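Local structure of putative LacI-family transcriptional regulator (Bacteroides fragilis, 3GBV) at the interface of chains A and B. The protein probably binds DNA to regulate transcription as a LacI-family member, with a periplasmic-binding-protein-like domain that would sense a small effector. Numbering follows the deposited sequence. Chains: chain A/B, Putative LacI-family transcriptional regulator.

The interface of chains A and B. Residues chain A 248, 285, 287, 289-290; chain B 123, 126-127, 283.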
loop_
_atom_site.group_PDB
_atom_site.type_symbol
_atom_site.label_atom_id
_atom_site.label_comp_id
_atom_site.label_asym_id
_atom_site.label_seq_id
_atom_site.Cartn_x
_atom_site.Cartn_y
_atom_site.Cartn_z
ATOM N N PHE A 248 1.354 -13.178 -3.915
ATOM C CA PHE A 248 1.437 -11.903 -3.236
ATOM C C PHE A 248 2.896 -11.464 -3.174
ATOM O O PHE A 248 3.812 -12.293 -3.122
ATOM C CB PHE A 248 0.918 -11.998 -1.791
ATOM C CG PHE A 248 -0.526 -12.419 -1.667
ATOM C CD1 PHE A 248 -1.542 -11.686 -2.273
ATOM C CD2 PHE A 248 -0.872 -13.529 -0.896
ATOM C CE1 PHE A 248 -2.877 -12.053 -2.113
ATOM C CE2 PHE A 248 -2.209 -13.903 -0.733
ATOM C CZ PHE A 248 -3.215 -13.164 -1.340
ATOM N N LEU A 285 0.765 -4.871 0.740
ATOM C CA LEU A 285 0.418 -6.106 0.058
ATOM C C LEU A 285 0.006 -5.841 -1.388
ATOM O O LEU A 285 -0.893 -5.041 -1.664
ATOM C CB LEU A 285 -0.722 -6.819 0.770
ATOM C CG LEU A 285 -0.975 -8.140 0.061
ATOM C CD1 LEU A 285 -0.059 -9.210 0.660
ATOM C CD2 LEU A 285 -2.431 -8.503 0.180
ATOM N N THR A 287 -1.041 -7.518 -5.280
ATOM C CA THR A 287 -1.535 -8.671 -6.023
ATOM C C THR A 287 -1.556 -8.265 -7.488
ATOM O O THR A 287 -1.322 -7.108 -7.825
ATOM C CB THR A 287 -2.971 -9.063 -5.608
ATOM O OG1 THR A 287 -3.900 -8.093 -6.103
ATOM C CG2 THR A 287 -3.090 -9.127 -4.109
ATOM N N GLU A 289 -4.025 -7.879 -9.292
ATOM C CA GLU A 289 -5.108 -6.930 -9.488
ATOM C C GLU A 289 -4.912 -5.494 -8.998
ATOM O O GLU A 289 -5.740 -4.636 -9.298
ATOM C CB GLU A 289 -6.403 -7.470 -8.883
ATOM C CG GLU A 289 -6.972 -8.720 -9.541
ATOM C CD GLU A 289 -6.203 -9.967 -9.178
ATOM O OE1 GLU A 289 -5.732 -10.049 -8.023
ATOM O OE2 GLU A 289 -6.082 -10.866 -10.041
ATOM N N ASN A 290 -3.858 -5.216 -8.233
ATOM C CA ASN A 290 -3.650 -3.845 -7.777
ATOM C C ASN A 290 -2.231 -3.334 -8.012
ATOM O O ASN A 290 -1.941 -2.153 -7.790
ATOM C CB ASN A 290 -4.027 -3.692 -6.291
ATOM C CG ASN A 290 -2.988 -4.284 -5.337
ATOM O OD1 ASN A 290 -2.991 -3.967 -4.139
ATOM N ND2 ASN A 290 -2.110 -5.145 -5.850
ATOM N N PHE B 123 -10.508 -6.392 -7.942
ATOM C CA PHE B 123 -9.572 -6.713 -6.877
ATOM C C PHE B 123 -10.323 -7.222 -5.640
ATOM O O PHE B 123 -9.951 -8.245 -5.065
ATOM C CB PHE B 123 -8.758 -5.471 -6.498
ATOM C CG PHE B 123 -7.935 -5.642 -5.249
ATOM C CD1 PHE B 123 -6.650 -6.160 -5.308
ATOM C CD2 PHE B 123 -8.460 -5.305 -4.004
ATOM C CE1 PHE B 123 -5.902 -6.337 -4.146
ATOM C CE2 PHE B 123 -7.718 -5.480 -2.842
ATOM C CZ PHE B 123 -6.443 -5.992 -2.911
ATOM N N ARG B 126 -11.494 -10.761 -5.994
ATOM C CA ARG B 126 -10.366 -11.682 -5.872
ATOM C C ARG B 126 -10.049 -11.961 -4.416
ATOM O O ARG B 126 -9.813 -13.109 -4.035
ATOM C CB ARG B 126 -9.126 -11.099 -6.564
ATOM C CG ARG B 126 -7.772 -11.588 -6.025
ATOM C CD ARG B 126 -7.551 -13.069 -6.217
ATOM N NE ARG B 126 -6.271 -13.509 -5.660
ATOM C CZ ARG B 126 -5.082 -13.255 -6.205
ATOM N NH1 ARG B 126 -4.994 -12.560 -7.329
ATOM N NH2 ARG B 126 -3.975 -13.711 -5.629
HETATM N N MSE B 127 -10.050 -10.906 -3.603
HETATM C CA MSE B 127 -9.746 -11.043 -2.180
HETATM C C MSE B 127 -10.878 -11.761 -1.458
HETATM O O MSE B 127 -10.628 -12.579 -0.589
HETATM C CB MSE B 127 -9.508 -9.670 -1.530
HETATM C CG MSE B 127 -8.371 -8.865 -2.142
HETATM SE SE MSE B 127 -6.693 -9.915 -1.973
HETATM C CE MSE B 127 -6.461 -10.072 -0.007
ATOM N N ILE B 283 -5.102 0.954 -4.726
ATOM C CA ILE B 283 -6.131 0.095 -4.165
ATOM C C ILE B 283 -5.379 -0.609 -3.034
ATOM O O ILE B 283 -4.855 -1.711 -3.214
ATOM C CB ILE B 283 -6.620 -0.924 -5.240
ATOM C CG1 ILE B 283 -7.223 -0.159 -6.429
ATOM C CG2 ILE B 283 -7.632 -1.906 -4.647
ATOM C CD1 ILE B 283 -7.410 -1.002 -7.706
HETATM O O HOH W 1 -2.771 -0.242 -5.838
#
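A:Glu289 reaches over helix 117-131 of chain B and can be followed atom by atom against B:Phe123 and B:Arg126. A:Glu289 CB sits 3.8 Å from B:Phe123 CD1, an apolar contact at the base of the ring. From there the chain bends (chi2 75°), which turns the carboxylate away from the phenyl group and toward the arginine. CD then packs against B:Arg126 CG, and A:Glu289 OE1 forms the salt bridge, 2.7 Å from B:Arg126 NH1. The N-H does not point at OE1 and the carboxylate and guanidinium planes stand 76° apart, so the pairing is electrostatic rather than a flat, two-pronged bond. A:Glu289 OE2 lies at the guanidinium edge, in its plane, 3.4 Å from B:Arg126 NH1. A:Thr287 may help to position the acid through weak bonds from its OG1 to OE1 and from the A:Glu289 backbone N to OG1.

B:Phe123 is the aromatic core contact. Its CG is anti to the backbone N, and the ring runs out toward chain A. The A:Thr287 hydroxyl OG1 meets its CD1/CE1 edge near the ring plane, not over a face, 3.3 Å from B:Phe123 CE1. The A:Asn290 amide is nearly parallel to the ring (18°) but displaced past that rim, on the face opposite B:Met127 CG (selenomethionine), hence no centred stack; A:Asn290 CB is 3.7 Å from B:Phe123 CD1. A:Asn290 OD1 as modelled approaches the B:Ile283 carbonyl O, two acceptors; a flipped amide could donate there, but would lose the weak ND2 bond to A:Thr287 O. The two-fold repeats this patch, in keeping with a LacI-type dimer. Water 1 links the chains, 2.8 Å from B:Ile283 N in a nearly straight bond, and also bonds A:Asn290 O.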